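Local coordinates for protein-tyrosine-phosphatase PTP1 (Arabidopsis thaliana, PDB 6KRW) that removes phosphate from phosphotyrosine of proteins such as the MAP kinase MPK6, and modulates plant defence responses, at residues S102-I107 / G231-H236; P130-L135 / V196-Y201; E218-L223 / A249-I254. All coordinates share one frame; numbering follows the deposited sequence. Where two conformers were deposited one is given.

Interaction 1: S102-I107 / G231-H236; sequences SISQFI and GPIIVH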
loop_
_atom_site.group_PDB
_atom_site.type_symbol
_atom_site.label_atom_id
_atom_site.label_comp_id
_atom_site.label_asym_id
_atom_site.label_seq_id
_atom_site.Cartn_x
_atom_site.Cartn_y
_atom_site.Cartn_z
ATOM N N SER A 102 -4.380 -1.685 -16.822
ATOM C CA SER A 102 -5.094 -2.706 -16.007
ATOM C C SER A 102 -4.355 -2.993 -14.699
ATOM O O SER A 102 -4.867 -3.803 -13.928
ATOM C CB SER A 102 -5.297 -3.976 -16.791
ATOM O OG SER A 102 -5.982 -3.709 -18.002
ATOM N N ILE A 103 -3.172 -2.402 -14.485
ATOM C CA ILE A 103 -2.333 -2.704 -13.292
ATOM C C ILE A 103 -2.119 -1.415 -12.502
ATOM O O ILE A 103 -1.553 -0.461 -13.051
ATOM C CB ILE A 103 -1.032 -3.404 -13.715
ATOM C CG1 ILE A 103 -1.355 -4.656 -14.536
ATOM C CG2 ILE A 103 -0.209 -3.711 -12.476
ATOM C CD1 ILE A 103 -0.189 -5.274 -15.202
ATOM N N SER A 104 -2.614 -1.383 -11.255
ATOM C CA SER A 104 -2.472 -0.224 -10.353
ATOM C C SER A 104 -0.996 0.023 -10.028
ATOM O O SER A 104 -0.216 -0.947 -9.873
ATOM C CB SER A 104 -3.207 -0.417 -9.062
ATOM O OG SER A 104 -4.578 -0.785 -9.291
ATOM N N GLN A 105 -0.688 1.292 -9.830
ATOM C CA GLN A 105 0.557 1.690 -9.169
ATOM C C GLN A 105 0.198 2.142 -7.758
ATOM O O GLN A 105 -0.981 2.575 -7.517
ATOM C CB GLN A 105 1.286 2.751 -9.986
ATOM C CG GLN A 105 0.622 4.095 -10.045
ATOM C CD GLN A 105 1.288 5.043 -11.014
ATOM O OE1 GLN A 105 2.501 4.927 -11.306
ATOM N NE2 GLN A 105 0.510 6.012 -11.488
ATOM N N PHE A 106 1.141 2.018 -6.862
ATOM C CA PHE A 106 0.950 2.387 -5.449
ATOM C C PHE A 106 1.927 3.454 -5.023
ATOM O O PHE A 106 3.053 3.550 -5.532
ATOM C CB PHE A 106 1.097 1.193 -4.514
ATOM C CG PHE A 106 0.421 -0.054 -4.994
ATOM C CD1 PHE A 106 1.085 -0.977 -5.777
ATOM C CD2 PHE A 106 -0.895 -0.330 -4.637
ATOM C CE1 PHE A 106 0.475 -2.129 -6.226
ATOM C CE2 PHE A 106 -1.507 -1.498 -5.061
ATOM C CZ PHE A 106 -0.834 -2.403 -5.855
ATOM N N ILE A 107 1.541 4.224 -4.037
ATOM C CA ILE A 107 2.446 4.993 -3.174
ATOM C C ILE A 107 2.511 4.318 -1.822
ATOM O O ILE A 107 1.485 4.325 -1.093
ATOM C CB ILE A 107 2.096 6.473 -3.104
ATOM C CG1 ILE A 107 2.293 7.137 -4.467
ATOM C CG2 ILE A 107 2.911 7.160 -2.036
ATOM C CD1 ILE A 107 1.785 8.558 -4.517
ATOM N N GLY A 231 -5.092 7.295 -10.775
ATOM C CA GLY A 231 -3.926 7.741 -10.003
ATOM C C GLY A 231 -3.422 6.635 -9.097
ATOM O O GLY A 231 -4.020 5.565 -9.009
ATOM N N PRO A 232 -2.262 6.844 -8.446
ATOM C CA PRO A 232 -1.705 5.851 -7.546
ATOM C C PRO A 232 -2.630 5.586 -6.348
ATOM O O PRO A 232 -3.268 6.481 -5.857
ATOM C CB PRO A 232 -0.364 6.445 -7.082
ATOM C CG PRO A 232 -0.079 7.575 -8.044
ATOM C CD PRO A 232 -1.447 8.062 -8.506
ATOM N N ILE A 233 -2.647 4.336 -5.912
ATOM C CA ILE A 233 -3.312 3.928 -4.644
ATOM C C ILE A 233 -2.320 4.112 -3.510
ATOM O O ILE A 233 -1.256 3.491 -3.535
ATOM C CB ILE A 233 -3.800 2.477 -4.717
ATOM C CG1 ILE A 233 -4.891 2.332 -5.772
ATOM C CG2 ILE A 233 -4.223 1.974 -3.348
ATOM C CD1 ILE A 233 -5.242 0.915 -6.071
ATOM N N ILE A 234 -2.651 4.961 -2.555
ATOM C CA ILE A 234 -1.839 5.086 -1.336
ATOM C C ILE A 234 -2.049 3.857 -0.480
ATOM O O ILE A 234 -3.191 3.504 -0.226
ATOM C CB ILE A 234 -2.111 6.401 -0.605
ATOM C CG1 ILE A 234 -1.592 7.583 -1.420
ATOM C CG2 ILE A 234 -1.491 6.371 0.767
ATOM C CD1 ILE A 234 -2.071 8.931 -0.908
ATOM N N VAL A 235 -0.984 3.245 -0.025
ATOM C CA VAL A 235 -1.036 2.131 0.947
ATOM C C VAL A 235 -0.109 2.462 2.080
ATOM O O VAL A 235 1.064 2.815 1.819
ATOM C CB VAL A 235 -0.747 0.752 0.355
ATOM C CG1 VAL A 235 -0.972 -0.337 1.377
ATOM C CG2 VAL A 235 -1.521 0.482 -0.915
ATOM N N HIS A 236 -0.605 2.427 3.316
ATOM C CA HIS A 236 0.282 2.738 4.448
ATOM C C HIS A 236 -0.092 1.888 5.654
ATOM O O HIS A 236 -1.269 1.495 5.800
ATOM C CB HIS A 236 0.286 4.222 4.779
ATOM C CG HIS A 236 -0.875 4.710 5.597
ATOM N ND1 HIS A 236 -0.819 4.674 6.963
ATOM C CD2 HIS A 236 -1.992 5.348 5.240
ATOM C CE1 HIS A 236 -1.962 5.202 7.450
ATOM N NE2 HIS A 236 -2.720 5.612 6.399
HETATM O O HOH W 1 -2.818 3.195 -10.252
#

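Interaction 2: P130-L135 / V196-Y201; sequences PIIVML and VLHIQY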
loop_
_atom_site.group_PDB
_atom_site.type_symbol
_atom_site.label_atom_id
_atom_site.label_comp_id
_atom_site.label_asym_id
_atom_site.label_seq_id
_atom_site.Cartn_x
_atom_site.Cartn_y
_atom_site.Cartn_z
ATOM N N PRO A 130 -6.819 8.386 -5.806
ATOM C CA PRO A 130 -8.247 8.175 -5.551
ATOM C C PRO A 130 -8.567 7.375 -4.278
ATOM O O PRO A 130 -9.730 7.417 -3.819
ATOM C CB PRO A 130 -8.687 7.409 -6.802
ATOM C CG PRO A 130 -7.462 6.631 -7.205
ATOM C CD PRO A 130 -6.332 7.612 -6.960
ATOM N N ILE A 131 -7.574 6.662 -3.740
ATOM C CA ILE A 131 -7.767 5.645 -2.666
ATOM C C ILE A 131 -6.640 5.812 -1.665
ATOM O O ILE A 131 -5.485 5.908 -2.087
ATOM C CB ILE A 131 -7.757 4.211 -3.236
ATOM C CG1 ILE A 131 -8.846 4.006 -4.294
ATOM C CG2 ILE A 131 -7.823 3.165 -2.125
ATOM C CD1 ILE A 131 -10.233 4.069 -3.808
ATOM N N ILE A 132 -6.944 5.669 -0.399
ATOM C CA ILE A 132 -6.000 5.415 0.701
ATOM C C ILE A 132 -6.373 4.108 1.379
ATOM O O ILE A 132 -7.507 3.975 1.844
ATOM C CB ILE A 132 -5.959 6.560 1.703
ATOM C CG1 ILE A 132 -5.558 7.876 1.051
ATOM C CG2 ILE A 132 -5.067 6.207 2.859
ATOM C CD1 ILE A 132 -5.854 9.105 1.906
ATOM N N VAL A 133 -5.442 3.186 1.439
ATOM C CA VAL A 133 -5.523 1.912 2.173
ATOM C C VAL A 133 -4.690 2.057 3.421
ATOM O O VAL A 133 -3.445 2.191 3.333
ATOM C CB VAL A 133 -5.136 0.697 1.333
ATOM C CG1 VAL A 133 -5.214 -0.578 2.128
ATOM C CG2 VAL A 133 -5.932 0.630 0.049
ATOM N N MET A 134 -5.363 1.996 4.562
ATOM C CA MET A 134 -4.711 2.138 5.872
ATOM C C MET A 134 -4.774 0.804 6.604
ATOM O O MET A 134 -5.903 0.352 6.907
ATOM C CB MET A 134 -5.446 3.205 6.676
ATOM C CG MET A 134 -4.877 3.410 8.035
ATOM S SD MET A 134 -5.650 4.797 8.830
ATOM C CE MET A 134 -4.712 4.778 10.345
ATOM N N LEU A 135 -3.643 0.198 6.960
ATOM C CA LEU A 135 -3.565 -1.187 7.487
ATOM C C LEU A 135 -3.064 -1.182 8.924
ATOM O O LEU A 135 -2.462 -2.146 9.341
ATOM C CB LEU A 135 -2.636 -2.000 6.578
ATOM C CG LEU A 135 -3.075 -2.050 5.125
ATOM C CD1 LEU A 135 -1.947 -2.660 4.262
ATOM C CD2 LEU A 135 -4.371 -2.813 4.943
ATOM N N VAL A 196 -11.715 11.275 -2.120
ATOM C CA VAL A 196 -10.788 10.165 -1.814
ATOM C C VAL A 196 -11.524 9.137 -0.972
ATOM O O VAL A 196 -12.062 9.520 0.082
ATOM C CB VAL A 196 -9.554 10.695 -1.072
ATOM C CG1 VAL A 196 -8.624 9.546 -0.722
ATOM C CG2 VAL A 196 -8.848 11.776 -1.883
ATOM N N LEU A 197 -11.520 7.884 -1.412
ATOM C CA LEU A 197 -12.036 6.784 -0.553
ATOM C C LEU A 197 -10.910 6.272 0.345
ATOM O O LEU A 197 -9.850 5.826 -0.165
ATOM C CB LEU A 197 -12.614 5.641 -1.389
ATOM C CG LEU A 197 -13.213 4.496 -0.563
ATOM C CD1 LEU A 197 -14.412 4.961 0.253
ATOM C CD2 LEU A 197 -13.584 3.336 -1.475
ATOM N N HIS A 198 -11.119 6.392 1.641
ATOM C CA HIS A 198 -10.213 5.930 2.708
ATOM C C HIS A 198 -10.730 4.610 3.248
ATOM O O HIS A 198 -11.892 4.547 3.711
ATOM C CB HIS A 198 -10.056 7.009 3.759
ATOM C CG HIS A 198 -9.056 6.753 4.825
ATOM N ND1 HIS A 198 -9.322 6.019 5.962
ATOM C CD2 HIS A 198 -7.776 7.189 4.940
ATOM C CE1 HIS A 198 -8.277 6.026 6.762
ATOM N NE2 HIS A 198 -7.281 6.720 6.125
ATOM N N ILE A 199 -9.893 3.591 3.203
ATOM C CA ILE A 199 -10.231 2.229 3.687
ATOM C C ILE A 199 -9.293 1.898 4.834
ATOM O O ILE A 199 -8.088 1.792 4.601
ATOM C CB ILE A 199 -10.171 1.191 2.553
ATOM C CG1 ILE A 199 -11.008 1.602 1.344
ATOM C CG2 ILE A 199 -10.567 -0.176 3.061
ATOM C CD1 ILE A 199 -10.842 0.681 0.145
ATOM N N GLN A 200 -9.838 1.720 6.030
ATOM C CA GLN A 200 -9.030 1.358 7.207
ATOM C C GLN A 200 -9.346 -0.066 7.669
ATOM O O GLN A 200 -10.541 -0.377 7.839
ATOM C CB GLN A 200 -9.225 2.346 8.351
ATOM C CG GLN A 200 -8.352 1.972 9.541
ATOM C CD GLN A 200 -8.522 2.829 10.766
ATOM O OE1 GLN A 200 -9.480 3.592 10.895
ATOM N NE2 GLN A 200 -7.603 2.658 11.699
ATOM N N TYR A 201 -8.308 -0.846 7.938
ATOM C CA TYR A 201 -8.363 -2.230 8.459
ATOM C C TYR A 201 -7.613 -2.307 9.806
ATOM O O TYR A 201 -6.401 -2.354 9.813
ATOM C CB TYR A 201 -7.806 -3.205 7.431
ATOM C CG TYR A 201 -7.861 -4.640 7.864
ATOM C CD1 TYR A 201 -8.936 -5.131 8.600
ATOM C CD2 TYR A 201 -6.863 -5.522 7.520
ATOM C CE1 TYR A 201 -8.993 -6.459 9.002
ATOM C CE2 TYR A 201 -6.908 -6.850 7.898
ATOM C CZ TYR A 201 -7.977 -7.328 8.629
ATOM O OH TYR A 201 -7.983 -8.642 8.984
#

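Interaction 3: E218-L223 / A249-I254; sequences EILKRL and AIHNTI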
loop_
_atom_site.group_PDB
_atom_site.type_symbol
_atom_site.label_atom_id
_atom_site.label_comp_id
_atom_site.label_asym_id
_atom_site.label_seq_id
_atom_site.Cartn_x
_atom_site.Cartn_y
_atom_site.Cartn_z
ATOM N N GLU A 218 -11.421 -8.412 0.735
ATOM C CA GLU A 218 -12.512 -7.456 0.456
ATOM C C GLU A 218 -11.935 -6.108 0.004
ATOM O O GLU A 218 -12.536 -5.467 -0.869
ATOM C CB GLU A 218 -13.413 -7.322 1.680
ATOM C CG GLU A 218 -14.602 -6.440 1.385
ATOM C CD GLU A 218 -15.629 -6.334 2.498
ATOM O OE1 GLU A 218 -15.864 -7.328 3.192
ATOM O OE2 GLU A 218 -16.034 -5.222 2.722
ATOM N N ILE A 219 -10.814 -5.677 0.578
ATOM C CA ILE A 219 -10.184 -4.411 0.097
ATOM C C ILE A 219 -9.892 -4.558 -1.400
ATOM O O ILE A 219 -10.270 -3.683 -2.179
ATOM C CB ILE A 219 -8.906 -4.099 0.881
ATOM C CG1 ILE A 219 -9.157 -3.951 2.381
ATOM C CG2 ILE A 219 -8.199 -2.877 0.284
ATOM C CD1 ILE A 219 -7.908 -3.813 3.214
ATOM N N LEU A 220 -9.279 -5.669 -1.799
ATOM C CA LEU A 220 -8.955 -5.851 -3.234
ATOM C C LEU A 220 -10.236 -5.898 -4.066
ATOM O O LEU A 220 -10.293 -5.272 -5.142
ATOM C CB LEU A 220 -8.130 -7.132 -3.399
ATOM C CG LEU A 220 -7.872 -7.563 -4.841
ATOM C CD1 LEU A 220 -7.147 -6.454 -5.610
ATOM C CD2 LEU A 220 -7.056 -8.851 -4.874
ATOM N N LYS A 221 -11.267 -6.584 -3.567
ATOM C CA LYS A 221 -12.530 -6.688 -4.329
ATOM C C LYS A 221 -13.143 -5.297 -4.534
ATOM O O LYS A 221 -13.657 -5.032 -5.651
ATOM C CB LYS A 221 -13.495 -7.604 -3.595
ATOM C CG LYS A 221 -13.083 -9.064 -3.591
ATOM C CD LYS A 221 -14.027 -9.931 -2.774
ATOM C CE LYS A 221 -13.524 -11.353 -2.611
ATOM N NZ LYS A 221 -13.454 -12.073 -3.906
ATOM N N ARG A 222 -13.066 -4.431 -3.527
ATOM C CA ARG A 222 -13.629 -3.060 -3.668
ATOM C C ARG A 222 -12.795 -2.231 -4.650
ATOM O O ARG A 222 -13.322 -1.307 -5.261
ATOM C CB ARG A 222 -13.716 -2.387 -2.301
ATOM C CG ARG A 222 -14.769 -3.019 -1.403
ATOM C CD ARG A 222 -14.830 -2.364 -0.038
ATOM N NE ARG A 222 -15.911 -2.967 0.750
ATOM C CZ ARG A 222 -17.192 -2.700 0.606
ATOM N NH1 ARG A 222 -18.084 -3.328 1.365
ATOM N NH2 ARG A 222 -17.572 -1.813 -0.296
ATOM N N LEU A 223 -11.521 -2.583 -4.820
ATOM C CA LEU A 223 -10.622 -1.765 -5.675
ATOM C C LEU A 223 -10.516 -2.334 -7.089
ATOM O O LEU A 223 -9.920 -1.638 -7.936
ATOM C CB LEU A 223 -9.249 -1.663 -5.011
ATOM C CG LEU A 223 -9.215 -0.972 -3.644
ATOM C CD1 LEU A 223 -7.771 -0.803 -3.176
ATOM C CD2 LEU A 223 -9.944 0.376 -3.657
ATOM N N ALA A 249 1.569 -6.760 -2.603
ATOM C CA ALA A 249 1.928 -8.012 -3.296
ATOM C C ALA A 249 0.667 -8.757 -3.720
ATOM O O ALA A 249 0.597 -9.319 -4.826
ATOM C CB ALA A 249 2.841 -8.862 -2.467
ATOM N N ILE A 250 -0.335 -8.811 -2.836
ATOM C CA ILE A 250 -1.583 -9.550 -3.182
ATOM C C ILE A 250 -2.291 -8.826 -4.327
ATOM O O ILE A 250 -2.667 -9.465 -5.338
ATOM C CB ILE A 250 -2.464 -9.679 -1.927
ATOM C CG1 ILE A 250 -1.763 -10.483 -0.827
ATOM C CG2 ILE A 250 -3.844 -10.243 -2.299
ATOM C CD1 ILE A 250 -2.356 -10.274 0.584
ATOM N N HIS A 251 -2.480 -7.528 -4.184
ATOM C CA HIS A 251 -3.197 -6.710 -5.188
ATOM C C HIS A 251 -2.481 -6.774 -6.539
ATOM O O HIS A 251 -3.103 -7.041 -7.576
ATOM C CB HIS A 251 -3.305 -5.300 -4.625
ATOM C CG HIS A 251 -4.033 -4.312 -5.451
ATOM N ND1 HIS A 251 -5.011 -3.513 -4.901
ATOM C CD2 HIS A 251 -3.937 -3.945 -6.746
ATOM C CE1 HIS A 251 -5.458 -2.679 -5.824
ATOM N NE2 HIS A 251 -4.841 -2.939 -6.965
ATOM N N ASN A 252 -1.175 -6.585 -6.500
ATOM C CA ASN A 252 -0.385 -6.542 -7.746
ATOM C C ASN A 252 -0.370 -7.917 -8.416
ATOM O O ASN A 252 -0.481 -8.011 -9.664
ATOM C CB ASN A 252 1.019 -6.103 -7.374
ATOM C CG ASN A 252 1.943 -5.942 -8.571
ATOM O OD1 ASN A 252 2.911 -6.711 -8.696
ATOM N ND2 ASN A 252 1.640 -4.975 -9.415
ATOM N N THR A 253 -0.234 -8.986 -7.635
ATOM C CA THR A 253 -0.151 -10.334 -8.218
ATOM C C THR A 253 -1.455 -10.645 -8.945
ATOM O O THR A 253 -1.438 -11.173 -10.066
ATOM C CB THR A 253 0.184 -11.378 -7.154
ATOM O OG1 THR A 253 1.492 -11.077 -6.623
ATOM C CG2 THR A 253 0.137 -12.780 -7.717
ATOM N N ILE A 254 -2.582 -10.458 -8.253
ATOM C CA ILE A 254 -3.892 -10.777 -8.882
ATOM C C ILE A 254 -4.086 -9.953 -10.158
ATOM O O ILE A 254 -4.464 -10.537 -11.184
ATOM C CB ILE A 254 -5.019 -10.588 -7.856
ATOM C CG1 ILE A 254 -4.886 -11.608 -6.724
ATOM C CG2 ILE A 254 -6.377 -10.616 -8.540
ATOM C CD1 ILE A 254 -5.162 -13.026 -7.104
#

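Interaction 1: S102-I107 / G231-H236
The side chain of Gln105 runs alongside the ring of Pro232, both pointing the same way, with Gln105 NE2 3.8 Å from Pro232 CG. The first torsion of Gln105 (chi1 69°) sets CG between its own backbone N and carbonyl carbon, where it lies against Pro232 CA and CB. Ile107 reaches the same proline, its CG1 3.8 Å from Pro232 CB, so this carbon is touched by two side chains of 102-107. Phe106 points to the other face of the sheet. There its CD2 lies 3.9 Å from Val235 CG2 and 4.0 Å from Ile233 CB, while Ile233 O sits at the ring edge, near its plane. In one of the two conformers of Ile233, CD1 also comes near Ser104 OG.

The backbones pair as parallel strands of the mixed sheet of a classical tyrosine phosphatase, Phe106 opposite Ile233 and Ile107 opposite Ile234. Strand 233-236 leads directly to Cys237, the nucleophile that becomes phosphorylated, at the start of the CX5R signature loop. Ile107 is bonded at both ends, N to Ile233 O and O to Val235 N, and Gln105 O accepts from Ile233 N. In the bond of Ile107 N to Ile233 O (2.9 Å) the donor stands 43° out of the carbonyl plane. The end-to-end directions of 104-107 and 232-235 differ by 62°, loop residues included; the pairing carries on to Thr109, which is bonded to the backbone of Val235. Before it begins, a water accepts from Gln105 N at 2.9 Å and lies 2.9 Å from Gly231 O. Helix 242-259 covers the face carrying Phe106 and Ile233, whereas Ile107 and Ile234 meet helix 117-126.

Interaction 2: P130-L135 / V196-Y201
His198 takes two side chains of 130-135 on different parts of its imidazole. Met134 brings its sulfur to the ring edge: SD is 4.5 Å from the ring centroid, on a line 78° off the normal, and 3.6 Å from His198 CE1. Ile132 slants across the histidine, CG2 approaching His198 CD2 at 3.6 Å. Met134 CG is anti to the backbone N (chi1 179°) and the rest of the chain is extended, with CE 3.8 Å from Gln200 NE2, so methionine and glutamine lie alongside each other. Ile132 CD1 also meets Val196 CG1 at 3.8 Å.

These are two neighbouring parallel strands in the central sheet of the phosphatase fold; the axes of 131-134 and 196-200 run only 11° apart. Five backbone hydrogen bonds join them in unbroken register, from Leu197 N to Pro130 O through to Tyr201 N to Met134 O. The shortest, Met134 N to Ile199 O, measures 2.7 Å. On the face opposite His198, Ile131 CD1 rests on Leu197 CB at 3.7 Å, and Ile131 and Ile199 are covered by Leu223 of helix 214-223. His198 NE2 is hydrogen-bonded to Tyr150 OH, which also bonds His236 NE2. An alanine in place of His198 would probably open a gap beside Met134 SD and Ile132 CG2 and leave Tyr150 OH without one of its two imidazole partners. Past the paired strands, the side chain of Leu135 comes within about 4 Å of those of Cys237 and Arg243.

Interaction 3: E218-L223 / A249-I254
Leu220 and His251 mark the closest backbone approach, 6.1 Å between their CA atoms, where helix segments 218-223 and 249-254 cross at -46° with axes 10.4 Å apart. No hydrogen bond spans the gap; side chains fill it. Leu220 CG is anti to the backbone N (chi1 172°), and its two methyl branches part company beyond it. CD1 lies over one face of the His251 ring in a CH-pi contact, 3.9 Å from the centroid and 20° off the normal. It is offset toward the CG–ND1 side of the rim, with Leu220 CD1 3.7 Å from His251 ND1. CD2 turns to Ile254, 4.0 Å from its CG1, and Ile250 CG2 is 4.3 Å from Leu220 CD2. Leu223 reaches the imidazole from the edge, crossing it at about a right angle, with CD1 4.0 Å from His251 CE1.

Both helices lie against the same side of the central sheet. Helix 214-223 belongs to the beta-alpha-beta connection from strand 194-200 to strand 233-236, and helix 242-259 begins in the loop Cys237 to Arg243, which probably binds the substrate phosphate, as in related phosphatases. His251 is fixed at both nitrogens, ND1 by Tyr247 OH and NE2 by Ser104 OG, which should keep its face turned to Leu220. Ile254 also packs on Leu299 and Leu302 of helix 285-303, and Ile250 on Ala294 of the same helix.

From the N terminus, 102-107 opens the first loop, which closes at 231-236 in interaction 1. Interaction 2 opens and closes within that span, pairing 130-135 with 196-201. Interaction 3 starts at 218-223, after interaction 2 has closed but before interaction 1 has, and ends at 249-254, so it crosses interaction 1 and follows interaction 2 in series. Interactions 1 and 2 share one sheet: strands 233-236 and 131-134 are neighbours, with Ile234 O 2.8 Å from Val133 N. Interaction 3 joins two helices over that sheet; His251 meets Phe106 of interaction 1, while Leu223 packs on Ile131, Val133 and Ile199 of interaction 2.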